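PDB 4E9X: multicopper oxidase from Uncultured bacterium, which probably oxidises its substrates at one copper and passes the electrons to a cluster of three coppers, where dioxygen is reduced to water. Local coordinates for residues A202-G207 against A226-V231; F249-H254 against P269-E274. All blocks are in the same frame, centred on the assembly; numbering follows the deposited sequence.

Interaction 1: A202-G207 against A226-V231. With CU (copper (II) ion), chain G; CU (copper (II) ion), chain F.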
loop_
_atom_site.group_PDB
_atom_site.type_symbol
_atom_site.label_atom_id
_atom_site.label_comp_id
_atom_site.label_asym_id
_atom_site.label_seq_id
_atom_site.Cartn_x
_atom_site.Cartn_y
_atom_site.Cartn_z
ATOM N N ALA A 202 -1.832 -8.466 0.435
ATOM C CA ALA A 202 -2.703 -8.155 1.575
ATOM C C ALA A 202 -3.007 -9.477 2.276
ATOM O O ALA A 202 -3.890 -10.215 1.908
ATOM C CB ALA A 202 -3.953 -7.447 1.075
ATOM N N MET A 203 -2.207 -9.859 3.252
ATOM C CA MET A 203 -2.259 -11.235 3.791
ATOM C C MET A 203 -3.369 -11.337 4.840
ATOM O O MET A 203 -3.339 -10.651 5.874
ATOM C CB MET A 203 -0.896 -11.558 4.416
ATOM C CG MET A 203 0.243 -11.474 3.384
ATOM S SD MET A 203 0.014 -12.465 1.884
ATOM C CE MET A 203 -0.065 -14.156 2.499
ATOM N N HIS A 204 -4.332 -12.189 4.553
ATOM C CA HIS A 204 -5.538 -12.342 5.395
ATOM C C HIS A 204 -5.641 -13.760 5.969
ATOM O O HIS A 204 -5.649 -14.735 5.186
ATOM C CB HIS A 204 -6.751 -12.061 4.543
ATOM C CG HIS A 204 -8.062 -12.372 5.177
ATOM N ND1 HIS A 204 -8.422 -11.955 6.474
ATOM C CD2 HIS A 204 -9.122 -13.072 4.721
ATOM C CE1 HIS A 204 -9.676 -12.430 6.736
ATOM N NE2 HIS A 204 -10.099 -13.105 5.675
ATOM N N SER A 205 -5.773 -13.831 7.279
ATOM C CA SER A 205 -5.965 -15.127 7.948
ATOM C C SER A 205 -7.450 -15.350 8.236
ATOM O O SER A 205 -8.045 -14.638 9.049
ATOM C CB SER A 205 -5.201 -15.188 9.249
ATOM O OG SER A 205 -5.464 -14.056 10.079
ATOM N N HIS A 206 -8.073 -16.372 7.652
ATOM C CA HIS A 206 -9.424 -16.731 8.088
ATOM C C HIS A 206 -9.341 -17.325 9.515
ATOM O O HIS A 206 -8.320 -17.898 9.914
ATOM C CB HIS A 206 -10.050 -17.766 7.153
ATOM C CG HIS A 206 -10.394 -17.262 5.775
ATOM N ND1 HIS A 206 -11.549 -17.727 5.149
ATOM C CD2 HIS A 206 -9.855 -16.394 4.929
ATOM C CE1 HIS A 206 -11.635 -17.152 3.909
ATOM N NE2 HIS A 206 -10.600 -16.311 3.783
ATOM N N GLY A 207 -10.455 -17.172 10.218
ATOM C CA GLY A 207 -10.619 -17.870 11.502
ATOM C C GLY A 207 -9.930 -17.249 12.675
ATOM O O GLY A 207 -10.074 -17.750 13.820
ATOM N N ALA A 226 -5.033 -7.202 13.533
ATOM C CA ALA A 226 -5.434 -7.100 12.143
ATOM C C ALA A 226 -5.930 -8.447 11.668
ATOM O O ALA A 226 -5.406 -9.465 12.153
ATOM C CB ALA A 226 -4.245 -6.678 11.282
ATOM N N ASP A 227 -6.868 -8.447 10.739
ATOM C CA ASP A 227 -7.124 -9.702 10.013
ATOM C C ASP A 227 -6.518 -9.659 8.612
ATOM O O ASP A 227 -6.428 -10.725 7.979
ATOM C CB ASP A 227 -8.630 -10.017 10.022
ATOM C CG ASP A 227 -9.513 -9.069 9.245
ATOM O OD1 ASP A 227 -9.205 -8.665 8.100
ATOM O OD2 ASP A 227 -10.583 -8.733 9.774
ATOM N N THR A 228 -6.032 -8.494 8.156
ATOM C CA THR A 228 -5.412 -8.365 6.826
ATOM C C THR A 228 -4.213 -7.436 6.981
ATOM O O THR A 228 -4.337 -6.297 7.427
ATOM C CB THR A 228 -6.422 -7.773 5.826
ATOM O OG1 THR A 228 -7.577 -8.631 5.741
ATOM C CG2 THR A 228 -5.838 -7.659 4.396
ATOM N N VAL A 229 -3.013 -7.937 6.630
ATOM C CA VAL A 229 -1.805 -7.152 6.799
ATOM C C VAL A 229 -1.203 -6.884 5.432
ATOM O O VAL A 229 -0.848 -7.831 4.693
ATOM C CB VAL A 229 -0.782 -7.951 7.647
ATOM C CG1 VAL A 229 0.557 -7.234 7.692
ATOM C CG2 VAL A 229 -1.303 -8.174 9.085
ATOM N N LEU A 230 -1.061 -5.617 5.072
ATOM C CA LEU A 230 -0.506 -5.229 3.775
ATOM C C LEU A 230 1.020 -5.252 3.847
ATOM O O LEU A 230 1.610 -4.598 4.711
ATOM C CB LEU A 230 -0.949 -3.810 3.410
ATOM C CG LEU A 230 -0.586 -3.359 1.996
ATOM C CD1 LEU A 230 -1.366 -4.232 1.003
ATOM C CD2 LEU A 230 -0.886 -1.863 1.804
ATOM N N VAL A 231 1.606 -6.026 2.921
ATOM C CA VAL A 231 3.057 -6.171 2.890
ATOM C C VAL A 231 3.560 -5.713 1.532
ATOM O O VAL A 231 3.094 -6.216 0.512
ATOM C CB VAL A 231 3.411 -7.666 3.090
ATOM C CG1 VAL A 231 4.921 -7.873 3.109
ATOM C CG2 VAL A 231 2.746 -8.234 4.355
HETATM CU CU CU G . -11.740 -13.830 5.372
HETATM CU CU CU F . -10.409 -15.574 2.004
#

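Interaction 2: F249-H254 against P269-E274. With CU (copper (II) ion), chain F; CU (copper (II) ion), chain S.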
loop_
_atom_site.group_PDB
_atom_site.type_symbol
_atom_site.label_atom_id
_atom_site.label_comp_id
_atom_site.label_asym_id
_atom_site.label_seq_id
_atom_site.Cartn_x
_atom_site.Cartn_y
_atom_site.Cartn_z
ATOM N N PHE A 249 -8.721 -23.326 7.924
ATOM C CA PHE A 249 -8.886 -21.898 7.694
ATOM C C PHE A 249 -7.877 -21.390 6.676
ATOM O O PHE A 249 -6.677 -21.329 6.914
ATOM C CB PHE A 249 -8.730 -21.167 9.040
ATOM C CG PHE A 249 -9.993 -21.284 9.892
ATOM C CD1 PHE A 249 -11.189 -20.702 9.493
ATOM C CD2 PHE A 249 -9.921 -21.948 11.118
ATOM C CE1 PHE A 249 -12.288 -20.767 10.315
ATOM C CE2 PHE A 249 -11.064 -22.016 11.944
ATOM C CZ PHE A 249 -12.251 -21.402 11.525
ATOM N N ILE A 250 -8.379 -21.006 5.495
ATOM C CA ILE A 250 -7.476 -20.527 4.428
ATOM C C ILE A 250 -6.818 -19.254 4.871
ATOM O O ILE A 250 -7.315 -18.484 5.698
ATOM C CB ILE A 250 -8.304 -20.441 3.142
ATOM C CG1 ILE A 250 -7.528 -20.384 1.829
ATOM C CG2 ILE A 250 -9.252 -19.259 3.161
ATOM C CD1 ILE A 250 -8.413 -20.521 0.592
ATOM N N PHE A 251 -5.636 -18.976 4.288
ATOM C CA PHE A 251 -4.769 -17.868 4.741
ATOM C C PHE A 251 -4.122 -17.436 3.428
ATOM O O PHE A 251 -3.431 -18.232 2.792
ATOM C CB PHE A 251 -3.807 -18.440 5.764
ATOM C CG PHE A 251 -2.814 -17.479 6.488
ATOM C CD1 PHE A 251 -1.894 -17.998 7.374
ATOM C CD2 PHE A 251 -2.818 -16.086 6.306
ATOM C CE1 PHE A 251 -0.986 -17.224 8.089
ATOM C CE2 PHE A 251 -1.885 -15.341 6.994
ATOM C CZ PHE A 251 -0.978 -15.859 7.851
ATOM N N HIS A 252 -4.379 -16.195 2.994
ATOM C CA HIS A 252 -4.030 -15.908 1.588
ATOM C C HIS A 252 -3.882 -14.419 1.351
ATOM O O HIS A 252 -4.364 -13.587 2.106
ATOM C CB HIS A 252 -5.100 -16.457 0.629
ATOM C CG HIS A 252 -6.443 -15.829 0.851
ATOM N ND1 HIS A 252 -6.900 -14.691 0.160
ATOM C CD2 HIS A 252 -7.445 -16.140 1.686
ATOM C CE1 HIS A 252 -8.128 -14.423 0.636
ATOM N NE2 HIS A 252 -8.508 -15.275 1.549
ATOM N N ASP A 253 -3.236 -14.099 0.234
ATOM C CA ASP A 253 -3.199 -12.720 -0.280
ATOM C C ASP A 253 -4.607 -12.379 -0.744
ATOM O O ASP A 253 -5.222 -13.113 -1.535
ATOM C CB ASP A 253 -2.158 -12.668 -1.390
ATOM C CG ASP A 253 -1.917 -11.324 -2.000
ATOM O OD1 ASP A 253 -2.613 -10.340 -1.681
ATOM O OD2 ASP A 253 -0.978 -11.259 -2.847
ATOM N N HIS A 254 -5.118 -11.260 -0.253
ATOM C CA HIS A 254 -6.490 -10.825 -0.587
ATOM C C HIS A 254 -6.541 -9.959 -1.819
ATOM O O HIS A 254 -7.642 -9.514 -2.242
ATOM C CB HIS A 254 -7.053 -10.119 0.644
ATOM C CG HIS A 254 -8.558 -10.199 0.768
ATOM N ND1 HIS A 254 -9.494 -9.632 -0.102
ATOM C CD2 HIS A 254 -9.319 -10.779 1.720
ATOM C CE1 HIS A 254 -10.709 -9.887 0.332
ATOM N NE2 HIS A 254 -10.675 -10.601 1.454
ATOM N N PRO A 269 -0.671 -16.910 -3.692
ATOM C CA PRO A 269 -0.160 -17.098 -2.316
ATOM C C PRO A 269 -1.299 -17.474 -1.403
ATOM O O PRO A 269 -1.923 -16.618 -0.748
ATOM C CB PRO A 269 0.476 -15.720 -1.971
ATOM C CG PRO A 269 0.383 -14.920 -3.231
ATOM C CD PRO A 269 -0.806 -15.453 -4.008
ATOM N N ILE A 270 -1.576 -18.778 -1.402
ATOM C CA ILE A 270 -2.642 -19.345 -0.584
ATOM C C ILE A 270 -2.085 -20.520 0.231
ATOM O O ILE A 270 -1.455 -21.395 -0.381
ATOM C CB ILE A 270 -3.797 -19.871 -1.456
ATOM C CG1 ILE A 270 -4.381 -18.820 -2.380
ATOM C CG2 ILE A 270 -4.859 -20.542 -0.562
ATOM C CD1 ILE A 270 -5.387 -19.349 -3.393
ATOM N N THR A 271 -2.354 -20.561 1.526
ATOM C CA THR A 271 -2.148 -21.749 2.317
ATOM C C THR A 271 -3.429 -21.999 3.112
ATOM O O THR A 271 -4.420 -21.252 2.947
ATOM C CB THR A 271 -0.891 -21.629 3.198
ATOM O OG1 THR A 271 -0.729 -22.883 3.921
ATOM C CG2 THR A 271 -0.988 -20.500 4.200
ATOM N N VAL A 272 -3.425 -23.056 3.916
ATOM C CA VAL A 272 -4.558 -23.349 4.816
ATOM C C VAL A 272 -3.956 -23.613 6.182
ATOM O O VAL A 272 -2.978 -24.408 6.300
ATOM C CB VAL A 272 -5.317 -24.592 4.340
ATOM C CG1 VAL A 272 -6.474 -24.939 5.259
ATOM C CG2 VAL A 272 -5.804 -24.397 2.923
ATOM N N ILE A 273 -4.491 -22.950 7.203
ATOM C CA ILE A 273 -4.190 -23.304 8.600
ATOM C C ILE A 273 -5.014 -24.542 8.864
ATOM O O ILE A 273 -6.256 -24.446 8.995
ATOM C CB ILE A 273 -4.536 -22.164 9.547
ATOM C CG1 ILE A 273 -3.751 -20.877 9.118
ATOM C CG2 ILE A 273 -4.237 -22.592 10.958
ATOM C CD1 ILE A 273 -4.331 -19.630 9.752
ATOM N N GLU A 274 -4.348 -25.695 8.928
ATOM C CA GLU A 274 -5.004 -26.991 9.132
ATOM C C GLU A 274 -4.781 -27.394 10.568
ATOM O O GLU A 274 -3.630 -27.624 10.983
ATOM C CB GLU A 274 -4.338 -28.045 8.260
ATOM C CG GLU A 274 -4.652 -27.937 6.744
ATOM C CD GLU A 274 -3.984 -29.056 5.988
ATOM O OE1 GLU A 274 -3.164 -29.824 6.560
ATOM O OE2 GLU A 274 -4.241 -29.151 4.779
HETATM CU CU CU F . -10.409 -15.574 2.004
HETATM CU CU CU S . -12.323 -11.169 2.577
#

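Interaction 1: A202-G207 against A226-V231
Met-203 and Val-229 form the hydrogen-bonded pair of two antiparallel strands, 202-205 and 228-231, which run at 157° to each other. The bonds Met-203 N to Val-229 O and Val-229 N to Met-203 O are both 2.8 Å long, and the non-hydrogen-bonded pairs Ala-202 with Leu-230 and His-204 with Thr-228 follow on either side.

The imidazole of His-204 is held at two ring nitrogens. Its CG is anti to the backbone N (chi1 171°), and ND1 gives a hydrogen bond of 2.8 Å to Asp-227 O, with an N-H...O angle of 162°. The oxygen lies close to the ring plane, although ND1 itself stands above the carbonyl plane. Asp-227 O also accepts a longer bond of 3.3 Å from Ser-205 N, so that two donors grip this oxygen. With ND1 used as a donor, NE2 binds a copper ion at 1.8 Å, and the two attachments together fix the rotation of the ring.

Thr-228 crosses the His-204 side chain obliquely, but its hydroxyl turns to its neighbour, OG1 giving a hydrogen bond of 2.9 Å to Asp-227 OD1. The Asp-227 carboxylate also forms a salt bridge with Arg-236 of the second subunit and has His-62 of that subunit as a polar partner. On the same sheet face, Thr-228 CG2 meets Ala-202 CB at 3.8 Å, and Leu-230 CD1 approaches Ala-202 CB as well.

Beyond the strand end, His-206 NE2 binds a second copper at 1.9 Å, while its ND1 is hydrogen-bonded to Asp-73 of the second subunit. The His-206 backbone N lies over the centre of the His-204 ring. Two histidines spaced by one residue, each given to a different copper, form a His-X-His motif of the trinuclear copper cluster of multicopper oxidases.

Interaction 2: F249-H254 against P269-E274
Ile-250 and Ile-270 meet on one face of an antiparallel pair, strands 249-253 and 270-274, whose directions differ by 150°. Ile-250 CB lies 4.0 Å from Thr-271 O. With CG1 anti to the backbone N (chi1 -162°), CG1 approaches Thr-271 O at 3.4 Å and also touches Ile-270 CG2 at 3.6 Å. The terminal CD1 continues over the same methyl, 3.7 Å from Ile-270 CG2, while the other branch, Ile-250 CG2, comes within 4.0 Å of a copper ion. An alanine here would probably open a gap beside Ile-270 CG2 and take away part of the apolar packing near that copper.

The same ion is bound by His-252 NE2 at 2.0 Å. His-252 ND1 gives a hydrogen bond of 2.9 Å to Asp-253 O, which lies near the ring plane, and this bond steadies the imidazole from its far side. On the opposite sheet face, Phe-251 CD1 packs against CG1 and CD1 of Ile-273. One residue beyond Asp-253, His-254 binds another copper through NE2, completing a second His-X-His motif of the kind that supplies the trinuclear copper cluster in multicopper oxidases.

How the interactions relate
Interactions 1 and 2 lie side by side in one sheet, their centres 10 Å apart, with strands 201-205 and 248-253 as neighbours. The strands are probably joined by hydrogen bonds, Ala-202 O to His-254 N at 2.7 Å and His-204 N to His-252 O at 2.8 Å, which brings the two His-X-His motifs alongside each other. One copper is shared, bound by His-206 of interaction 1 and His-252 of interaction 2. His-60, His-62, His-104 and His-106 of the second subunit complete the three-copper site, which therefore lies at a subunit interface. The side chains of His-204 and His-252 each come within about 3 Å, nearest atoms, of a bound oxygen molecule.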